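Local coordinates for protein LEOA (Escherichia coli, PDB 4AUR) that probably hydrolyses GTP as a member of the bacterial dynamins and may be linked to the LT toxin of enterotoxigenic strains, at residues F142-A147 with V175-D180; N149-S154 with G204-A209. All coordinates share one frame; numbering follows the deposited sequence.

Contact 1: residues F142-A147 with V175-D180; sequences FYVVDA and VINKMD
Val175 is gripped through its backbone by Tyr143 and Val145 of the neighbouring strand. Its N donates to Tyr143 O at 2.9 Å, with an angle of 161° at the hydrogen. Its O accepts from Val145 N at 3.0 Å, and this bond is nearly straight at 170°. Asn177 N donates to Val145 O at 3.2 Å. The pairs Val144-Val175 and Val145-Ile176 are thus in parallel register. On one face of the sheet the CG2 of Val144, which lies anti to its carbonyl carbon, meets Val175 CB at 4.1 Å. Val69 of helix 66-74 touches both valines there. On the other face Val145 CG2 rests on Ile176 CG1 at 3.9 Å. That methyl sits between the backbone N and the carbonyl carbon, the crowded position for a valine branch. Helix 188-209 packs on this face through Leu202, which touches Ile176.

The two strands belong to the beta-alpha-beta unit formed by strand 140-146, helix 156-165 and strand 172-177 of the P-loop GTPase fold. Asn177, Lys178, Met179 and Asp180 match the NKxD motif, which in GTPases reads the guanine base, and probably does so here. Asn177 is held by both polar atoms: OD1 accepts from Ser227 N and ND2 donates to Asp64 O. Lys178 NZ bonds Ser63 O and makes a long salt bridge of 3.7 Å to Asp146 OD2, while Asp146 OD1 bonds Thr148 OG1. Ala147, just past the end of strand 142-146, has the second large share of the buried surface and points toward segment 175-180. Its CA lies 3.7 Å from Ile176 CG2. The bent chain of Met179, a selenomethionine, brings its CE methyl against Ala147 CB.

Contact 2: residues N149-S154 with G204-A209; sequences NPLKES and GKLQRA
Leu151 and Leu206 form the close-packed part of this contact. It joins the loop after strand 140-146 of the P-loop GTPase fold to the C-terminal part of helix 188-209. Leu151 CD2 does the touching from the loop side. It meets Leu206 CD2 at 3.9 Å, and the two side chains cross at a slant. The same methyl lies 4.1 Å from Lys205 CB, where the leucine and the lysine run past each other in opposite directions. Helix 156-165 and helix 188-209 complete this apolar patch. Val159 touches both leucines, and Leu202 touches Leu151. Both leucines are buried.

Pro150, also buried, lies between this patch and the open side. Lys205 is partly exposed, yet it loses more surface to the contact than any other residue. Its side chain is extended beyond CG and reaches from the helix to the loop backbone. NZ donates to Pro150 O at 2.8 Å, with the ammonium tilted 27° from the carbonyl plane. The chain also passes this oxygen with its CD, at 3.4 Å. The ring of Pro150 comes in across the lysine chain at about a right angle, with CG 4.2 Å from NZ; Pro150 also rests on Asn201 of the same helix. The looser, solvent side is made by Asn149 and Glu153, both exposed. Asn149 OD1 is 3.3 Å from Lys205 NZ. Glu153 OE2 stays 6.0 Å from Lys205 NZ. The opposite charges are therefore not in contact, though a weak attraction between them is plausible. Glu153 instead turns to its own loop: Asn149 ND2 donates to Glu153 OE2 at 3.0 Å, meeting it on the syn side, and OE2 lies nearly in the amide plane of Asn149.

The centres of contact 1 and contact 2 are 13 Å apart in the GTPase domain. Both draw on strand 140-146 and what follows it: contact 1 uses the strand, contact 2 the loop between the strand and helix 156-165. The partners, strand 172-177 and helix 188-209, also follow each other in the chain. The order is therefore 142-147, 149-154, 175-180, 204-209, and the contacts interleave. They touch directly, for Val145 CB lies 3.7 Å from Leu151 N. The strand that leads into the probable guanine-reading motif and the flanking helix are thus packed into one unit, remote from the chain's centre.

Contact 1: residues F142-A147 with V175-D180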
# COMPACT_ATOMS: atom_id res chain seq x y z
N PHE A 142 -15.06 -3.25 -43.07
CA PHE A 142 -16.17 -2.50 -43.65
C PHE A 142 -17.13 -3.49 -44.20
O PHE A 142 -16.81 -4.22 -45.10
CB PHE A 142 -15.73 -1.61 -44.81
CG PHE A 142 -14.78 -0.51 -44.44
CD1 PHE A 142 -14.71 -0.00 -43.15
CD2 PHE A 142 -13.97 0.07 -45.42
CE1 PHE A 142 -13.84 1.03 -42.84
CE2 PHE A 142 -13.10 1.11 -45.12
CZ PHE A 142 -13.03 1.58 -43.83
N TYR A 143 -18.32 -3.52 -43.63
CA TYR A 143 -19.38 -4.33 -44.18
C TYR A 143 -20.29 -3.38 -44.93
O TYR A 143 -21.02 -2.62 -44.32
CB TYR A 143 -20.14 -5.06 -43.08
CG TYR A 143 -20.76 -6.31 -43.58
CD1 TYR A 143 -21.84 -6.27 -44.44
CD2 TYR A 143 -20.24 -7.54 -43.24
CE1 TYR A 143 -22.40 -7.41 -44.94
CE2 TYR A 143 -20.79 -8.69 -43.74
CZ TYR A 143 -21.88 -8.61 -44.58
OH TYR A 143 -22.43 -9.75 -45.07
N VAL A 144 -20.21 -3.40 -46.26
CA VAL A 144 -20.93 -2.44 -47.08
C VAL A 144 -22.24 -3.03 -47.53
O VAL A 144 -22.26 -4.10 -48.16
CB VAL A 144 -20.13 -2.03 -48.32
CG1 VAL A 144 -20.98 -1.16 -49.22
CG2 VAL A 144 -18.87 -1.30 -47.93
N VAL A 145 -23.33 -2.31 -47.23
CA VAL A 145 -24.70 -2.74 -47.56
C VAL A 145 -25.45 -1.69 -48.41
O VAL A 145 -24.84 -0.70 -48.85
CB VAL A 145 -25.50 -3.09 -46.29
CG1 VAL A 145 -24.78 -4.17 -45.51
CG2 VAL A 145 -25.72 -1.86 -45.43
N ASP A 146 -26.75 -1.93 -48.64
CA ASP A 146 -27.55 -1.10 -49.53
C ASP A 146 -28.42 -0.19 -48.73
O ASP A 146 -28.84 -0.51 -47.62
CB ASP A 146 -28.43 -1.96 -50.46
CG ASP A 146 -28.78 -1.25 -51.80
OD1 ASP A 146 -29.63 -0.33 -51.78
OD2 ASP A 146 -28.21 -1.62 -52.86
N ALA A 147 -28.69 0.97 -49.30
CA ALA A 147 -29.56 1.93 -48.67
C ALA A 147 -31.05 1.56 -48.79
O ALA A 147 -31.83 1.77 -47.85
CB ALA A 147 -29.32 3.28 -49.30
N VAL A 175 -21.64 0.02 -43.38
CA VAL A 175 -21.59 1.19 -44.20
C VAL A 175 -22.78 1.15 -45.10
O VAL A 175 -22.80 0.40 -46.08
CB VAL A 175 -20.30 1.21 -45.01
CG1 VAL A 175 -20.31 2.33 -46.03
CG2 VAL A 175 -19.13 1.36 -44.06
N ILE A 176 -23.80 1.93 -44.75
CA ILE A 176 -25.02 1.96 -45.53
C ILE A 176 -24.75 2.92 -46.66
O ILE A 176 -24.63 4.13 -46.44
CB ILE A 176 -26.26 2.36 -44.76
CG1 ILE A 176 -26.46 1.43 -43.57
CG2 ILE A 176 -27.44 2.23 -45.67
CD1 ILE A 176 -27.52 1.89 -42.57
N ASN A 177 -24.60 2.33 -47.85
CA ASN A 177 -24.17 3.00 -49.07
C ASN A 177 -25.31 3.24 -50.06
O ASN A 177 -26.30 2.52 -50.08
CB ASN A 177 -23.11 2.15 -49.77
CG ASN A 177 -22.43 2.90 -50.88
OD1 ASN A 177 -22.32 4.12 -50.82
ND2 ASN A 177 -21.99 2.20 -51.91
N LYS A 178 -25.12 4.24 -50.91
CA LYS A 178 -26.12 4.70 -51.88
C LYS A 178 -27.30 5.32 -51.14
O LYS A 178 -28.44 4.95 -51.36
CB LYS A 178 -26.61 3.57 -52.79
CG LYS A 178 -25.53 2.87 -53.59
CD LYS A 178 -25.91 1.42 -53.84
CE LYS A 178 -25.23 0.84 -55.06
NZ LYS A 178 -25.68 -0.56 -55.30
N MSE A 179 -27.03 6.27 -50.25
CA MSE A 179 -28.13 6.93 -49.57
C MSE A 179 -28.86 7.87 -50.53
O MSE A 179 -30.04 8.20 -50.32
CB MSE A 179 -27.60 7.58 -48.30
CG MSE A 179 -27.35 6.48 -47.28
SE MSE A 179 -28.90 6.37 -46.08
CE MSE A 179 -29.59 4.55 -46.32
N ASP A 180 -28.19 8.27 -51.61
CA ASP A 180 -28.81 9.10 -52.64
C ASP A 180 -30.18 8.55 -53.06
O ASP A 180 -31.16 9.29 -53.08
CB ASP A 180 -27.89 9.34 -53.86
CG ASP A 180 -27.23 8.06 -54.39
OD1 ASP A 180 -27.10 7.07 -53.64
OD2 ASP A 180 -26.81 8.04 -55.58

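Contact 2: residues N149-S154 with G204-A209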
# COMPACT_ATOMS: atom_id res chain seq x y z
N ASN A 149 -32.56 -1.48 -49.24
CA ASN A 149 -32.90 -2.65 -48.43
C ASN A 149 -31.63 -3.19 -47.74
O ASN A 149 -31.04 -4.18 -48.19
CB ASN A 149 -33.57 -3.71 -49.32
CG ASN A 149 -33.87 -5.00 -48.58
OD1 ASN A 149 -34.22 -5.00 -47.40
ND2 ASN A 149 -33.75 -6.11 -49.29
N PRO A 150 -31.19 -2.52 -46.66
CA PRO A 150 -29.92 -2.83 -45.99
C PRO A 150 -29.76 -4.27 -45.52
O PRO A 150 -30.55 -4.76 -44.72
CB PRO A 150 -29.90 -1.87 -44.79
CG PRO A 150 -31.30 -1.40 -44.64
CD PRO A 150 -31.84 -1.36 -46.03
N LEU A 151 -28.74 -4.94 -46.06
CA LEU A 151 -28.30 -6.27 -45.65
C LEU A 151 -29.06 -7.29 -46.43
O LEU A 151 -30.23 -7.50 -46.19
CB LEU A 151 -28.45 -6.51 -44.13
CG LEU A 151 -27.82 -7.82 -43.62
CD1 LEU A 151 -26.33 -7.82 -43.89
CD2 LEU A 151 -28.07 -8.04 -42.15
N LYS A 152 -28.38 -7.95 -47.35
CA LYS A 152 -29.01 -8.95 -48.19
C LYS A 152 -29.54 -10.12 -47.39
O LYS A 152 -29.01 -10.46 -46.34
CB LYS A 152 -28.05 -9.43 -49.28
CG LYS A 152 -27.82 -8.35 -50.34
CD LYS A 152 -26.91 -8.83 -51.46
CE LYS A 152 -26.89 -7.84 -52.63
NZ LYS A 152 -27.94 -8.07 -53.66
N GLU A 153 -30.60 -10.73 -47.90
CA GLU A 153 -31.37 -11.72 -47.14
C GLU A 153 -30.54 -12.93 -46.77
O GLU A 153 -30.79 -13.56 -45.75
CB GLU A 153 -32.61 -12.15 -47.94
CG GLU A 153 -33.78 -11.15 -47.93
CD GLU A 153 -33.58 -9.92 -48.82
OE1 GLU A 153 -32.65 -9.91 -49.67
OE2 GLU A 153 -34.36 -8.96 -48.65
N SER A 154 -29.54 -13.23 -47.59
CA SER A 154 -28.72 -14.44 -47.45
C SER A 154 -27.54 -14.33 -46.46
O SER A 154 -26.85 -15.31 -46.19
CB SER A 154 -28.16 -14.80 -48.83
OG SER A 154 -27.64 -13.65 -49.49
N GLY A 204 -31.62 -3.56 -36.14
CA GLY A 204 -32.48 -4.67 -35.81
C GLY A 204 -32.19 -5.97 -36.54
O GLY A 204 -32.23 -7.03 -35.93
N LYS A 205 -31.90 -5.90 -37.83
CA LYS A 205 -31.48 -7.10 -38.57
C LYS A 205 -30.15 -7.69 -38.09
O LYS A 205 -29.92 -8.89 -38.21
CB LYS A 205 -31.34 -6.81 -40.06
CG LYS A 205 -32.56 -6.16 -40.68
CD LYS A 205 -32.39 -6.02 -42.17
CE LYS A 205 -33.49 -5.19 -42.75
NZ LYS A 205 -33.28 -5.05 -44.22
N LEU A 206 -29.24 -6.87 -37.60
CA LEU A 206 -27.95 -7.41 -37.21
C LEU A 206 -28.16 -8.07 -35.90
O LEU A 206 -27.70 -9.18 -35.68
CB LEU A 206 -26.89 -6.33 -37.10
CG LEU A 206 -26.50 -5.66 -38.42
CD1 LEU A 206 -25.63 -4.45 -38.14
CD2 LEU A 206 -25.78 -6.64 -39.33
N GLN A 207 -28.91 -7.42 -35.01
CA GLN A 207 -29.08 -7.95 -33.68
C GLN A 207 -29.69 -9.33 -33.75
O GLN A 207 -29.38 -10.20 -32.92
CB GLN A 207 -29.91 -7.01 -32.81
CG GLN A 207 -31.33 -7.44 -32.52
CD GLN A 207 -31.41 -8.49 -31.43
OE1 GLN A 207 -32.15 -9.46 -31.54
NE2 GLN A 207 -30.63 -8.31 -30.39
N ARG A 208 -30.52 -9.54 -34.75
CA ARG A 208 -31.28 -10.77 -34.84
C ARG A 208 -30.53 -11.83 -35.62
O ARG A 208 -30.78 -13.02 -35.42
CB ARG A 208 -32.65 -10.47 -35.49
CG ARG A 208 -33.73 -11.52 -35.28
CD ARG A 208 -33.99 -11.96 -33.83
NE ARG A 208 -34.38 -10.91 -32.88
CZ ARG A 208 -35.11 -11.10 -31.77
NH1 ARG A 208 -35.56 -12.31 -31.47
NH2 ARG A 208 -35.40 -10.09 -30.95
N ALA A 209 -29.62 -11.41 -36.48
CA ALA A 209 -28.79 -12.33 -37.27
C ALA A 209 -27.69 -12.96 -36.43
O ALA A 209 -27.24 -14.07 -36.76
CB ALA A 209 -28.17 -11.61 -38.43